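PDB 1NI3: YchF GTP-binding protein from Schizosaccharomyces pombe, which hydrolyses ATP, and GTP less efficiently, and negatively regulates the G2/M transition of the cell cycle. Local coordinates for residues Q121-F126 against V227-N232; P202-D207 against E255-D260. All blocks are in the same frame, centred on the assembly; numbering follows the deposited sequence.

Interaction 1 (Q121-F126 against V227-N232); sequences QVVRAF and VIYLVN
L230 O accepts the amide of V123 at 2.8 Å (V123 N to L230 O). V122 CA also makes a CA-H...O contact with L230 O, at 3.3 Å. Strands 118-124 and 227-232 are parallel neighbours in the central sheet of the P-loop G domain. V123 serves the pair twice, since V123 O takes N232 N at 2.8 Å. The bond from L230 N to Q121 O is the straightest at 163°, with N above the carbonyl plane.

Q121, V123, Y229 and V231 project to one face, which helices 140-168 and 246-254 cover. Q121 CG stands anti to the backbone N (chi1 -177°), and its extended chain runs beside the Y229 side chain. Q121 OE1 reaches the ring edge, 3.4 Å from Y229 CE2. The amide and ring planes are 72° apart. V123 CG2 packs on Y229 CD2 at 3.7 Å.

V122, L230, R124 and N232 occupy the other face. The N232 amide bonds V267 N through OD1 and V31 O through ND2. V31 is a predicted ATP-binding residue, so this amide ties the strand end to the P-loop. N232 begins the sequence NMSE, which probably corresponds to the NKxD motif of other G proteins. A125 N bonds N232 O at 3.0 Å. The F126 ring edge meets the same oxygen, with CD2 3.3 Å from N232 O.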
loop_
_atom_site.group_PDB
_atom_site.type_symbol
_atom_site.label_atom_id
_atom_site.label_comp_id
_atom_site.label_asym_id
_atom_site.label_seq_id
_atom_site.Cartn_x
_atom_site.Cartn_y
_atom_site.Cartn_z
ATOM N N GLN A 121 3.202 7.626 -5.376
ATOM C CA GLN A 121 3.830 8.566 -6.306
ATOM C C GLN A 121 3.379 9.999 -6.146
ATOM O O GLN A 121 2.275 10.360 -6.545
ATOM C CB GLN A 121 3.581 8.114 -7.748
ATOM C CG GLN A 121 4.256 8.967 -8.813
ATOM C CD GLN A 121 4.591 8.154 -10.047
ATOM O OE1 GLN A 121 4.613 8.664 -11.169
ATOM N NE2 GLN A 121 4.867 6.874 -9.840
ATOM N N VAL A 122 4.260 10.818 -5.587
ATOM C CA VAL A 122 3.962 12.224 -5.363
ATOM C C VAL A 122 4.064 13.111 -6.614
ATOM O O VAL A 122 5.163 13.425 -7.074
ATOM C CB VAL A 122 4.891 12.815 -4.316
ATOM C CG1 VAL A 122 4.504 14.245 -4.046
ATOM C CG2 VAL A 122 4.836 11.975 -3.059
ATOM N N VAL A 123 2.919 13.537 -7.143
ATOM C CA VAL A 123 2.887 14.399 -8.325
ATOM C C VAL A 123 2.877 15.871 -7.900
ATOM O O VAL A 123 2.094 16.273 -7.036
ATOM C CB VAL A 123 1.635 14.115 -9.199
ATOM C CG1 VAL A 123 1.647 14.996 -10.437
ATOM C CG2 VAL A 123 1.602 12.647 -9.600
ATOM N N ARG A 124 3.748 16.672 -8.506
ATOM C CA ARG A 124 3.824 18.093 -8.172
ATOM C C ARG A 124 2.842 18.939 -8.964
ATOM O O ARG A 124 2.774 18.850 -10.190
ATOM C CB ARG A 124 5.241 18.610 -8.389
ATOM C CG ARG A 124 5.383 20.100 -8.182
ATOM C CD ARG A 124 6.843 20.486 -8.142
ATOM N NE ARG A 124 7.021 21.887 -7.791
ATOM C CZ ARG A 124 8.186 22.419 -7.446
ATOM N NH1 ARG A 124 9.273 21.659 -7.404
ATOM N NH2 ARG A 124 8.270 23.709 -7.140
ATOM N N ALA A 125 2.091 19.770 -8.248
ATOM C CA ALA A 125 1.094 20.647 -8.853
ATOM C C ALA A 125 1.246 22.033 -8.238
ATOM O O ALA A 125 0.280 22.785 -8.112
ATOM C CB ALA A 125 -0.298 20.125 -8.582
ATOM N N PHE A 126 2.464 22.364 -7.844
ATOM C CA PHE A 126 2.730 23.658 -7.271
ATOM C C PHE A 126 4.000 24.157 -7.924
ATOM O O PHE A 126 4.795 23.367 -8.436
ATOM C CB PHE A 126 2.912 23.535 -5.764
ATOM C CG PHE A 126 4.117 22.743 -5.362
ATOM C CD1 PHE A 126 5.327 23.371 -5.119
ATOM C CD2 PHE A 126 4.042 21.367 -5.210
ATOM C CE1 PHE A 126 6.445 22.633 -4.740
ATOM C CE2 PHE A 126 5.160 20.630 -4.831
ATOM C CZ PHE A 126 6.360 21.270 -4.591
ATOM N N VAL A 227 0.207 1.467 -7.733
ATOM C CA VAL A 227 0.668 2.823 -7.485
ATOM C C VAL A 227 -0.481 3.738 -7.080
ATOM O O VAL A 227 -1.583 3.654 -7.614
ATOM C CB VAL A 227 1.352 3.407 -8.734
ATOM C CG1 VAL A 227 1.905 4.792 -8.430
ATOM C CG2 VAL A 227 2.457 2.473 -9.201
ATOM N N ILE A 228 -0.214 4.619 -6.129
ATOM C CA ILE A 228 -1.223 5.553 -5.656
ATOM C C ILE A 228 -0.668 6.953 -5.834
ATOM O O ILE A 228 0.327 7.311 -5.194
ATOM C CB ILE A 228 -1.537 5.312 -4.170
ATOM C CG1 ILE A 228 -2.094 3.894 -3.971
ATOM C CG2 ILE A 228 -2.505 6.369 -3.685
ATOM C CD1 ILE A 228 -2.157 3.450 -2.508
ATOM N N TYR A 229 -1.306 7.748 -6.692
ATOM C CA TYR A 229 -0.840 9.111 -6.955
ATOM C C TYR A 229 -1.267 10.165 -5.948
ATOM O O TYR A 229 -2.454 10.366 -5.702
ATOM C CB TYR A 229 -1.288 9.571 -8.339
ATOM C CG TYR A 229 -0.649 8.795 -9.455
ATOM C CD1 TYR A 229 -1.310 7.730 -10.051
ATOM C CD2 TYR A 229 0.637 9.101 -9.890
ATOM C CE1 TYR A 229 -0.708 6.982 -11.060
ATOM C CE2 TYR A 229 1.251 8.364 -10.892
ATOM C CZ TYR A 229 0.578 7.306 -11.476
ATOM O OH TYR A 229 1.190 6.583 -12.476
ATOM N N LEU A 230 -0.286 10.849 -5.381
ATOM C CA LEU A 230 -0.566 11.910 -4.433
ATOM C C LEU A 230 -0.213 13.240 -5.095
ATOM O O LEU A 230 0.962 13.607 -5.155
ATOM C CB LEU A 230 0.254 11.723 -3.157
ATOM C CG LEU A 230 0.039 10.445 -2.348
ATOM C CD1 LEU A 230 0.891 10.510 -1.090
ATOM C CD2 LEU A 230 -1.432 10.282 -1.977
ATOM N N VAL A 231 -1.225 13.943 -5.611
ATOM C CA VAL A 231 -1.009 15.238 -6.267
ATOM C C VAL A 231 -0.843 16.329 -5.221
ATOM O O VAL A 231 -1.827 16.865 -4.732
ATOM C CB VAL A 231 -2.189 15.648 -7.169
ATOM C CG1 VAL A 231 -1.862 16.976 -7.857
ATOM C CG2 VAL A 231 -2.469 14.587 -8.204
ATOM N N ASN A 232 0.404 16.664 -4.900
ATOM C CA ASN A 232 0.704 17.673 -3.895
ATOM C C ASN A 232 0.597 19.092 -4.438
ATOM O O ASN A 232 1.343 19.468 -5.331
ATOM C CB ASN A 232 2.116 17.446 -3.336
ATOM C CG ASN A 232 2.474 18.433 -2.254
ATOM O OD1 ASN A 232 1.628 18.807 -1.451
ATOM N ND2 ASN A 232 3.739 18.842 -2.205
#

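Interaction 2 (P202-D207 against E255-D260); sequences PIRKGD and ENSPGD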
loop_
_atom_site.group_PDB
_atom_site.type_symbol
_atom_site.label_atom_id
_atom_site.label_comp_id
_atom_site.label_asym_id
_atom_site.label_seq_id
_atom_site.Cartn_x
_atom_site.Cartn_y
_atom_site.Cartn_z
ATOM N N PRO A 202 2.428 -0.615 -17.753
ATOM C CA PRO A 202 2.845 -1.383 -16.579
ATOM C C PRO A 202 2.186 -2.752 -16.530
ATOM O O PRO A 202 0.982 -2.887 -16.741
ATOM C CB PRO A 202 2.466 -0.475 -15.410
ATOM C CG PRO A 202 1.448 0.451 -15.980
ATOM C CD PRO A 202 1.947 0.718 -17.361
ATOM N N ILE A 203 3.001 -3.767 -16.258
ATOM C CA ILE A 203 2.552 -5.157 -16.210
ATOM C C ILE A 203 1.315 -5.380 -15.325
ATOM O O ILE A 203 0.480 -6.250 -15.609
ATOM C CB ILE A 203 3.709 -6.091 -15.731
ATOM C CG1 ILE A 203 3.582 -7.455 -16.397
ATOM C CG2 ILE A 203 3.703 -6.228 -14.219
ATOM C CD1 ILE A 203 3.867 -7.428 -17.897
ATOM N N ARG A 204 1.182 -4.587 -14.266
ATOM C CA ARG A 204 0.047 -4.746 -13.375
ATOM C C ARG A 204 -1.267 -4.445 -14.091
ATOM O O ARG A 204 -2.347 -4.705 -13.554
ATOM C CB ARG A 204 0.191 -3.824 -12.176
ATOM C CG ARG A 204 0.038 -2.359 -12.470
ATOM C CD ARG A 204 -0.120 -1.622 -11.164
ATOM N NE ARG A 204 -0.307 -0.194 -11.357
ATOM C CZ ARG A 204 0.686 0.665 -11.542
ATOM N NH1 ARG A 204 1.944 0.239 -11.552
ATOM N NH2 ARG A 204 0.422 1.952 -11.721
ATOM N N LYS A 205 -1.175 -3.911 -15.306
ATOM C CA LYS A 205 -2.364 -3.560 -16.072
ATOM C C LYS A 205 -2.785 -4.580 -17.123
ATOM O O LYS A 205 -3.878 -4.485 -17.686
ATOM C CB LYS A 205 -2.161 -2.199 -16.739
ATOM C CG LYS A 205 -1.821 -1.082 -15.765
ATOM C CD LYS A 205 -2.966 -0.804 -14.801
ATOM C CE LYS A 205 -2.644 0.357 -13.863
ATOM N NZ LYS A 205 -3.704 0.552 -12.836
ATOM N N GLY A 206 -1.925 -5.552 -17.387
ATOM C CA GLY A 206 -2.255 -6.553 -18.379
ATOM C C GLY A 206 -3.371 -7.444 -17.891
ATOM O O GLY A 206 -3.785 -7.369 -16.736
ATOM N N ASP A 207 -3.866 -8.284 -18.791
ATOM C CA ASP A 207 -4.929 -9.228 -18.486
ATOM C C ASP A 207 -4.259 -10.595 -18.491
ATOM O O ASP A 207 -4.201 -11.263 -19.522
ATOM C CB ASP A 207 -6.017 -9.156 -19.562
ATOM C CG ASP A 207 -7.116 -10.179 -19.354
ATOM O OD1 ASP A 207 -7.536 -10.374 -18.189
ATOM O OD2 ASP A 207 -7.574 -10.783 -20.351
ATOM N N GLU A 255 -5.103 7.866 -19.353
ATOM C CA GLU A 255 -4.561 7.457 -20.634
ATOM C C GLU A 255 -3.144 6.913 -20.532
ATOM O O GLU A 255 -2.393 6.969 -21.502
ATOM C CB GLU A 255 -4.593 8.648 -21.598
ATOM C CG GLU A 255 -5.989 9.144 -21.960
ATOM C CD GLU A 255 -5.976 10.529 -22.591
ATOM O OE1 GLU A 255 -5.158 10.764 -23.508
ATOM O OE2 GLU A 255 -6.794 11.383 -22.178
ATOM N N ASN A 256 -2.767 6.389 -19.372
ATOM C CA ASN A 256 -1.409 5.877 -19.219
ATOM C C ASN A 256 -1.291 4.899 -18.067
ATOM O O ASN A 256 -0.463 3.983 -18.078
ATOM C CB ASN A 256 -0.448 7.033 -18.977
ATOM C CG ASN A 256 -0.267 7.902 -20.203
ATOM O OD1 ASN A 256 0.368 7.492 -21.174
ATOM N ND2 ASN A 256 -0.848 9.099 -20.178
ATOM N N SER A 257 -2.121 5.115 -17.060
ATOM C CA SER A 257 -2.135 4.261 -15.897
ATOM C C SER A 257 -3.540 4.380 -15.358
ATOM O O SER A 257 -3.777 5.010 -14.330
ATOM C CB SER A 257 -1.121 4.750 -14.869
ATOM O OG SER A 257 -0.530 3.641 -14.212
ATOM N N PRO A 258 -4.502 3.782 -16.070
ATOM C CA PRO A 258 -5.909 3.815 -15.676
ATOM C C PRO A 258 -6.201 2.996 -14.432
ATOM O O PRO A 258 -5.522 2.008 -14.154
ATOM C CB PRO A 258 -6.610 3.273 -16.909
ATOM C CG PRO A 258 -5.624 2.268 -17.419
ATOM C CD PRO A 258 -4.321 3.012 -17.315
ATOM N N GLY A 259 -7.207 3.435 -13.686
ATOM C CA GLY A 259 -7.611 2.737 -12.487
ATOM C C GLY A 259 -6.938 3.223 -11.229
ATOM O O GLY A 259 -7.549 3.275 -10.164
ATOM N N ASP A 260 -5.668 3.584 -11.350
ATOM C CA ASP A 260 -4.899 4.047 -10.204
ATOM C C ASP A 260 -5.536 5.236 -9.487
ATOM O O ASP A 260 -5.995 6.194 -10.106
ATOM C CB ASP A 260 -3.487 4.381 -10.654
ATOM C CG ASP A 260 -2.800 3.190 -11.269
ATOM O OD1 ASP A 260 -2.603 2.183 -10.550
ATOM O OD2 ASP A 260 -2.478 3.241 -12.471
#
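D260 faces R204 and K205 tip to tip, and the three form a salt-bridge network. It joins two loops of the G domain: 202-207, with a short 3-10 turn, and 255-260, which leads into strand 262-265.

The charged bonds are individually weak but shared. R204 NH2 lies 3.3 Å from D260 OD1, and it also makes a weak bond to OD2. R204 NE adds a longer one to OD1. The carboxylate comes to the edge of the guanidinium, with the two planes 69° apart. From K205 the ammonium is 3.0 Å from OD2 (NZ to D260 OD2) and equally near OD1, so it straddles both oxygens. An alanine in place of D260 would probably leave the R204 guanidinium and the K205 ammonium close together without their shared counter-charge, and R204 freer to turn.

Two hydrogen bonds involving neutral groups complete the polar part. K205 NZ gives a hydrogen bond of 2.7 Å to P258 O. The K205 chain bends at chi2 (-65°), which sets K205 CD 3.9 Å from P258 O, and continues extended to NZ. Within the second loop S257 OG donates to D260 OD2 at 2.6 Å, on the syn side and 33° out of the carboxylate plane. This bond probably limits rotation of the carboxylate.

The remaining contacts are few. P202 lies against the other loop, with CD 4.1 Å from N256 O. The neighbouring ring carbon, P202 CG, lies 4.1 Å from S257 OG.

Strand 227-232 connects the two contacts, whose centres are about 17 Å apart. Its first residues touch interaction 2: V227 CG2 lies 3.3 Å from R204 NH2. The Y229 side chain, which packs on Q121 and V123 in interaction 1, also meets the 255-260 loop. Y229 CE1 is 3.8 Å from D260 CB, and Y229 OH is 3.8 Å from S257 CB. The 255-260 loop then enters strand 262-265, which pairs with 227-232 on the side away from 118-124. At the far end of interaction 1, N232 bonds V31 and A125 lies near M233, both predicted ATP-binding residues. Interaction 2 lies away from these sites.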